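Local coordinates for protein choline dehydrogenase and related flavoproteins (Aspergillus oryzae, PDB 3Q9T) that acts as a formate oxidase of the glucose-methanol-choline oxidoreductase family, carrying a bound 8-formyl-FAD cofactor, at residues E113-K118 with I546-D551; Q111-E114 with W120-D123; V325-G330 with C398-A403. All blocks are in the same frame, centred on the assembly; numbering follows the deposited sequence. Where two conformers were deposited one is given.

How the contacts relate
Contacts 1 and 2 illustrate how one chain region around helix 113-116 takes part in two neighbouring contacts. They share Glu113 and Glu114, their centres lie about 5 Å apart, and Trp112 packs on Pro547 while giving a weak hydrogen bond to the carbonyl of Ile548. Contact 2 is the more buried of the two, built from two indoles and a threonine methyl against a glutamate chain; contact 1 is partly buried and pairs one phenyl ring with aliphatic carbons. Contact 3 sits across the chain's centre, its centre about 38 Å from that of contact 1. It is also partly buried, but relies on methionine and leucines, joining a different helix to a loop between sheet strands.

Contact 1: residues E113-K118 with I546-D551; sequences EEFGGK and IPIIPD
Phe115 and Pro547 meet by a CH-pi contact, the main feature of this small interface between helix 113-116 and the loop that leads into helix 555-572. Pro547 CB sits over one face of the phenyl ring, 3.8 Å from the centroid of the Phe115 ring and 22° off its normal. It is displaced toward the rim on the CG side, so that Phe115 CG is its nearest ring atom, at 3.6 Å from Pro547 CB. Ile548 adds a second, looser touch: its CG1 lies 4.0 Å from Phe115 CE2 and meets the ring obliquely, with the aliphatic chain running at about a right angle to the phenylalanine side chain. The Ile548 CB itself does not aim at the helix; with CG1 anti to the carbonyl carbon (chi1 -57°), the outer branch is what reaches the ring.

Behind these atoms, the helix end and the loop have their own ties. Phe115 lies near the end of the helix, where Gly117 N bonds back to Glu113 O at 2.8 Å and Gly117 leaves helical geometry with a positive phi of 71°. Gln523 also holds the helix through the carbonyl of Glu114, and Leu517 packs on the phenyl ring. On the loop side, Asp551 is tied to Arg425 by a salt bridge and to Thr108 and the backbone of His105 by hydrogen bonds, while Pro550 and Ile546 rest on helix 555-572. The same loop contains the FAD-binding residue Ala543, and the side chain of Pro547 is about 12 Å from the cofactor, too far to touch it. With no polar bond linking the two segments, their mutual attachment is apolar and depends on shape; the polar bonds lie within one segment or go to other parts of the chain.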
# COMPACT_ATOMS: atom_id res chain seq x y z
N GLU A 113 25.08 25.29 7.45
CA GLU A 113 26.33 25.91 7.01
C GLU A 113 27.08 25.03 6.01
O GLU A 113 27.68 25.53 5.06
CB GLU A 113 27.24 26.22 8.19
CG GLU A 113 28.65 26.59 7.75
CD GLU A 113 29.45 27.30 8.82
OE1 GLU A 113 28.94 27.45 9.95
OE2 GLU A 113 30.59 27.72 8.52
N GLU A 114 27.04 23.72 6.24
CA GLU A 114 27.71 22.75 5.39
C GLU A 114 27.21 22.82 3.96
O GLU A 114 27.90 22.41 3.03
CB GLU A 114 27.48 21.36 5.94
CG GLU A 114 28.11 20.25 5.12
CD GLU A 114 27.74 18.88 5.64
OE1 GLU A 114 26.97 18.82 6.62
OE2 GLU A 114 28.21 17.87 5.07
N PHE A 115 26.00 23.34 3.78
CA PHE A 115 25.42 23.42 2.45
C PHE A 115 25.41 24.85 1.94
O PHE A 115 25.66 25.09 0.76
CB PHE A 115 23.99 22.87 2.48
CG PHE A 115 23.92 21.42 2.87
CD1 PHE A 115 23.91 20.42 1.90
CD2 PHE A 115 23.89 21.05 4.20
CE1 PHE A 115 23.84 19.09 2.26
CE2 PHE A 115 23.83 19.72 4.57
CZ PHE A 115 23.80 18.74 3.61
N GLY A 116 25.12 25.80 2.82
CA GLY A 116 24.89 27.17 2.37
C GLY A 116 25.88 28.20 2.86
O GLY A 116 25.76 29.39 2.53
N GLY A 117 26.87 27.76 3.64
CA GLY A 117 27.81 28.68 4.25
C GLY A 117 27.14 29.48 5.35
O GLY A 117 25.98 29.24 5.70
N LYS A 118 27.87 30.45 5.88
CA LYS A 118 27.45 31.15 7.09
C LYS A 118 26.07 31.81 6.99
O LYS A 118 25.33 31.84 7.96
CB LYS A 118 28.49 32.20 7.49
CG LYS A 118 28.92 32.10 8.94
CD LYS A 118 29.50 30.72 9.24
CE LYS A 118 29.99 30.61 10.69
NZ LYS A 118 28.93 30.96 11.69
N ILE A 546 15.50 23.15 1.09
CA ILE A 546 15.88 22.83 2.47
C ILE A 546 16.82 21.63 2.60
O ILE A 546 16.46 20.51 2.24
CB ILE A 546 14.62 22.63 3.33
CG1 ILE A 546 13.82 23.93 3.37
CG2 ILE A 546 14.97 22.17 4.73
CD1 ILE A 546 12.40 23.79 3.97
N PRO A 547 18.04 21.87 3.11
CA PRO A 547 19.10 20.85 3.13
C PRO A 547 19.10 19.92 4.36
O PRO A 547 19.67 18.84 4.30
CB PRO A 547 20.38 21.69 3.10
CG PRO A 547 19.99 22.94 3.83
CD PRO A 547 18.52 23.19 3.55
N ILE A 548 18.49 20.35 5.46
CA ILE A 548 18.34 19.53 6.67
C ILE A 548 16.98 19.87 7.27
O ILE A 548 16.74 21.02 7.63
CB ILE A 548 19.40 19.84 7.72
CG1 ILE A 548 20.81 19.66 7.15
CG2 ILE A 548 19.22 18.94 8.95
CD1 ILE A 548 21.89 19.95 8.16
N ILE A 549 16.08 18.90 7.36
CA ILE A 549 14.69 19.20 7.73
C ILE A 549 14.59 19.75 9.16
O ILE A 549 15.19 19.20 10.08
CB ILE A 549 13.78 17.96 7.56
CG1 ILE A 549 12.30 18.36 7.65
CG2 ILE A 549 14.15 16.88 8.59
CD1 ILE A 549 11.31 17.16 7.50
N PRO A 550 13.87 20.86 9.35
CA PRO A 550 13.73 21.46 10.69
C PRO A 550 13.08 20.49 11.69
O PRO A 550 12.49 19.49 11.29
CB PRO A 550 12.83 22.68 10.44
CG PRO A 550 13.09 23.05 9.00
CD PRO A 550 13.37 21.75 8.28
N ASP A 551 13.16 20.82 12.98
CA ASP A 551 12.77 19.88 14.05
C ASP A 551 11.28 19.99 14.42
O ASP A 551 10.90 19.86 15.58
CB ASP A 551 13.65 20.12 15.29
CG ASP A 551 15.09 20.47 14.92
OD1 ASP A 551 15.97 19.59 14.99
OD2 ASP A 551 15.33 21.63 14.53

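Contact 2: residues Q111-E114 with W120-D123; sequences QWEE and WTWD
Thr121, whose methyl lies against Glu113, uses its hydroxyl for a bond to the carbonyl of Lys118, within the bend that connects the two segments. A chi1 of 56° sets OG1 between the backbone N and the carbonyl carbon and leaves CG2 beside the N. From there Thr121 CG2 packs on Glu113 CB at 3.6 Å, the two side chains lying next to each other and pointing the same way. Farther out, Glu113 OE1 passes 4.0 Å from Thr121 CG2, and this carboxylate also has a long, weak ion pair with Lys118.

The other half of the contact is aromatic. Trp120 CE3 comes in at the edge of the Trp112 indole, close to its plane, 3.7 Å from Trp112 CE3; Trp112 CZ3 and Trp120 CZ3 are 4.0 Å apart. Seen from the Trp120 ring the approach is oblique, so the pair meets through the benzo rims without stacking. Both indoles extend to the same side of the bend.

In the fold, this bend joins helix 113-116 to helix 122-131, in the N-terminal GMC oxidoreductase family region. Thr121 occupies the N-cap position of the second helix but makes no capping bond; the amide of Trp122 is instead taken by Asp110 OD1. Each indole is held by further partners. Trp120 NE1 bonds to the carbonyl of Pro528, and Lys564 of helix 555-572 forms a cation-pi contact with the same ring. Trp112 NE1 gives a weak hydrogen bond to Ile548 O. Phe109 meets the Trp112 ring with the planes at about 40°, and the Trp112 side chain lies about 11 Å from the cofactor.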
# COMPACT_ATOMS: atom_id res chain seq x y z
N GLN A 111 23.67 23.77 11.16
CA GLN A 111 24.29 22.74 10.32
C GLN A 111 24.00 22.96 8.84
O GLN A 111 24.60 22.32 7.99
CB GLN A 111 23.86 21.34 10.76
CG GLN A 111 24.10 21.04 12.22
CD GLN A 111 25.53 21.32 12.65
OE1 GLN A 111 26.45 20.60 12.27
NE2 GLN A 111 25.72 22.38 13.44
N TRP A 112 23.09 23.87 8.53
CA TRP A 112 22.90 24.24 7.12
C TRP A 112 24.20 24.83 6.56
O TRP A 112 24.41 24.86 5.35
CB TRP A 112 21.76 25.23 6.94
CG TRP A 112 20.38 24.67 7.18
CD1 TRP A 112 20.04 23.61 7.96
CD2 TRP A 112 19.15 25.17 6.63
NE1 TRP A 112 18.68 23.41 7.92
CE2 TRP A 112 18.11 24.36 7.12
CE3 TRP A 112 18.83 26.23 5.76
CZ2 TRP A 112 16.77 24.57 6.78
CZ3 TRP A 112 17.50 26.44 5.43
CH2 TRP A 112 16.49 25.61 5.93
N GLU A 113 25.08 25.29 7.45
CA GLU A 113 26.33 25.91 7.01
C GLU A 113 27.08 25.03 6.01
O GLU A 113 27.68 25.53 5.06
CB GLU A 113 27.24 26.22 8.19
CG GLU A 113 28.65 26.59 7.75
CD GLU A 113 29.45 27.30 8.82
OE1 GLU A 113 28.94 27.45 9.95
OE2 GLU A 113 30.59 27.72 8.52
N GLU A 114 27.04 23.72 6.24
CA GLU A 114 27.71 22.75 5.39
C GLU A 114 27.21 22.82 3.96
O GLU A 114 27.90 22.41 3.03
CB GLU A 114 27.48 21.36 5.94
CG GLU A 114 28.11 20.25 5.12
CD GLU A 114 27.74 18.88 5.64
OE1 GLU A 114 26.97 18.82 6.62
OE2 GLU A 114 28.21 17.87 5.07
N TRP A 120 23.45 30.85 5.77
CA TRP A 120 22.36 29.92 6.04
C TRP A 120 22.54 29.22 7.39
O TRP A 120 22.55 28.00 7.46
CB TRP A 120 22.23 28.88 4.93
CG TRP A 120 21.70 29.43 3.62
CD1 TRP A 120 22.44 29.82 2.54
CD2 TRP A 120 20.33 29.64 3.26
NE1 TRP A 120 21.61 30.25 1.52
CE2 TRP A 120 20.31 30.16 1.94
CE3 TRP A 120 19.11 29.44 3.92
CZ2 TRP A 120 19.13 30.48 1.28
CZ3 TRP A 120 17.93 29.77 3.27
CH2 TRP A 120 17.95 30.27 1.95
N THR A 121 22.71 30.00 8.45
CA THR A 121 22.77 29.46 9.81
C THR A 121 21.73 30.18 10.68
O THR A 121 21.08 31.13 10.23
CB THR A 121 24.17 29.59 10.44
OG1 THR A 121 24.58 30.96 10.41
CG2 THR A 121 25.17 28.77 9.67
N TRP A 122 21.58 29.74 11.93
CA TRP A 122 20.53 30.29 12.78
C TRP A 122 20.46 31.83 12.81
O TRP A 122 19.49 32.43 12.33
CB TRP A 122 20.60 29.70 14.20
CG TRP A 122 19.50 30.25 15.04
CD1 TRP A 122 19.62 31.22 15.99
CD2 TRP A 122 18.10 29.94 14.95
NE1 TRP A 122 18.38 31.52 16.51
CE2 TRP A 122 17.44 30.74 15.89
CE3 TRP A 122 17.35 29.04 14.17
CZ2 TRP A 122 16.05 30.68 16.09
CZ3 TRP A 122 15.97 28.98 14.37
CH2 TRP A 122 15.34 29.80 15.32
N ASP A 123 21.47 32.47 13.38
CA ASP A 123 21.40 33.93 13.60
C ASP A 123 21.04 34.74 12.34
O ASP A 123 20.08 35.51 12.35
CB ASP A 123 22.68 34.45 14.25
CG ASP A 123 22.91 33.84 15.64
OD1 ASP A 123 21.93 33.70 16.39
OD2 ASP A 123 24.07 33.50 15.96

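Contact 3: residues V325-G330 with C398-A403; sequences VLLRHG and CMFGTA
The loop between strands 392-397 and 415-423, antiparallel neighbours in the large mixed sheet, meets the end of helix 323-327 here through Met399 and Phe400. This sheet probably corresponds to the one that underlies the substrate domain in GMC oxidoreductases, and the side chain of Met399 is about 11 Å from that of Tyr98, an FAD-binding residue. The helix finishes in a wider, pi-type turn at 325-327, where both Leu326 and Leu327 point toward the loop.

Between those two leucines the methionine methyl does most of the work. Met399 CE lies 3.6 Å from Leu327 CG and 3.8 Å from Leu326 CB, so a single terminal carbon touches both. The sulfur stands a little farther back, with Met399 SD 4.1 Å from Leu327 CG. A first torsion near 87° starts the Met399 chain between its own N and carbonyl carbon, and a bend at chi3 (-32°) then turns the methyl onto the leucines.

Several polar bonds also tie this loop to its surroundings. Thr418 OG1, on strand 415-423, is hydrogen-bonded both to the Met399 carbonyl and to the Gly401 amide, while the Phe400 amide goes to Asp323 OD2 at the start of the helix. Arg328 adds another link around the helix end, with a salt bridge to Asp324 and a hydrogen bond to the Gly414 carbonyl.

Phe400 gives the contact its root more than its ring. Phe400 CB points toward the helix, but with CG anti to the backbone N (chi1 -176°) the phenyl group is led away, toward Pro411. Leu327 CD1 lies near the start of that side chain, 4.0 Å from Phe400 CB and 3.8 Å from the carbonyl oxygen Phe400 O.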
# COMPACT_ATOMS: atom_id res chain seq x y z
N VAL A 325 -19.12 19.05 18.86
CA VAL A 325 -19.42 20.41 18.45
C VAL A 325 -19.12 20.61 16.97
O VAL A 325 -19.92 21.18 16.24
CB VAL A 325 -18.61 21.42 19.26
CG1 VAL A 325 -18.99 22.83 18.83
CG2 VAL A 325 -18.83 21.21 20.77
N LEU A 326 -17.97 20.11 16.52
CA LEU A 326 -17.52 20.39 15.17
C LEU A 326 -17.74 19.26 14.17
O LEU A 326 -18.03 19.50 13.00
CB LEU A 326 -16.05 20.81 15.18
CG LEU A 326 -15.81 22.14 15.91
CD1 LEU A 326 -14.31 22.40 16.11
CD2 LEU A 326 -16.47 23.27 15.14
N LEU A 327 -17.64 18.02 14.64
CA LEU A 327 -17.62 16.87 13.74
C LEU A 327 -19.00 16.33 13.40
O LEU A 327 -19.23 15.87 12.28
CB LEU A 327 -16.78 15.74 14.32
CG LEU A 327 -15.41 15.45 13.70
CD1 LEU A 327 -14.96 14.07 14.16
CD2 LEU A 327 -15.47 15.53 12.17
N ARG A 328 -19.90 16.34 14.38
CA ARG A 328 -21.21 15.72 14.22
C ARG A 328 -22.27 16.77 13.96
O ARG A 328 -22.20 17.88 14.47
CB ARG A 328 -21.55 14.85 15.45
CG ARG A 328 -20.60 13.66 15.61
CD ARG A 328 -21.02 12.68 16.68
NE ARG A 328 -20.61 13.10 18.01
CZ ARG A 328 -19.49 12.71 18.61
NH1 ARG A 328 -18.66 11.87 17.99
NH2 ARG A 328 -19.20 13.15 19.83
N HIS A 329 -23.25 16.42 13.14
CA HIS A 329 -24.33 17.36 12.85
C HIS A 329 -25.21 17.50 14.07
O HIS A 329 -25.40 16.55 14.83
CB HIS A 329 -25.15 16.90 11.63
CG HIS A 329 -24.49 17.16 10.31
ND1 HIS A 329 -24.18 18.43 9.87
CD2 HIS A 329 -24.10 16.32 9.33
CE1 HIS A 329 -23.62 18.36 8.68
NE2 HIS A 329 -23.56 17.09 8.32
N GLY A 330 -25.75 18.69 14.27
CA GLY A 330 -26.66 18.91 15.37
C GLY A 330 -26.79 20.38 15.73
O GLY A 330 -26.19 21.23 15.07
N CYS A 398 -7.35 18.27 19.63
CA CYS A 398 -8.46 18.04 20.56
C CYS A 398 -9.75 17.62 19.88
O CYS A 398 -10.82 18.14 20.19
CB CYS A 398 -8.71 19.26 21.46
SG CYS A 398 -9.00 20.80 20.59
N MET A 399 -9.64 16.67 18.95
CA MET A 399 -10.81 15.96 18.42
C MET A 399 -10.33 14.85 17.50
O MET A 399 -9.14 14.78 17.19
CB MET A 399 -11.79 16.91 17.70
CG MET A 399 -11.51 17.17 16.24
SD MET A 399 -12.81 18.15 15.40
CE MET A 399 -14.24 17.65 16.28
N PHE A 400 -11.22 13.97 17.08
CA PHE A 400 -10.82 12.97 16.09
C PHE A 400 -10.41 13.69 14.82
O PHE A 400 -11.15 14.53 14.32
CB PHE A 400 -11.96 12.01 15.77
CG PHE A 400 -11.55 10.90 14.83
CD1 PHE A 400 -10.98 9.74 15.32
CD2 PHE A 400 -11.71 11.04 13.47
CE1 PHE A 400 -10.61 8.71 14.47
CE2 PHE A 400 -11.34 10.01 12.60
CZ PHE A 400 -10.78 8.85 13.10
N GLY A 401 -9.23 13.36 14.29
CA GLY A 401 -8.74 14.00 13.08
C GLY A 401 -8.58 13.05 11.90
O GLY A 401 -7.65 12.23 11.88
N THR A 402 -9.46 13.18 10.91
CA THR A 402 -9.44 12.31 9.73
C THR A 402 -8.11 12.40 9.02
O THR A 402 -7.67 11.42 8.45
CB THR A 402 -10.53 12.67 8.71
OG1 THR A 402 -10.52 14.09 8.50
CG2 THR A 402 -11.91 12.24 9.22
N ALA A 403 -7.48 13.58 9.06
CA ALA A 403 -6.20 13.79 8.38
C ALA A 403 -5.09 12.90 8.95
O ALA A 403 -4.04 12.74 8.33
CB ALA A 403 -5.77 15.25 8.44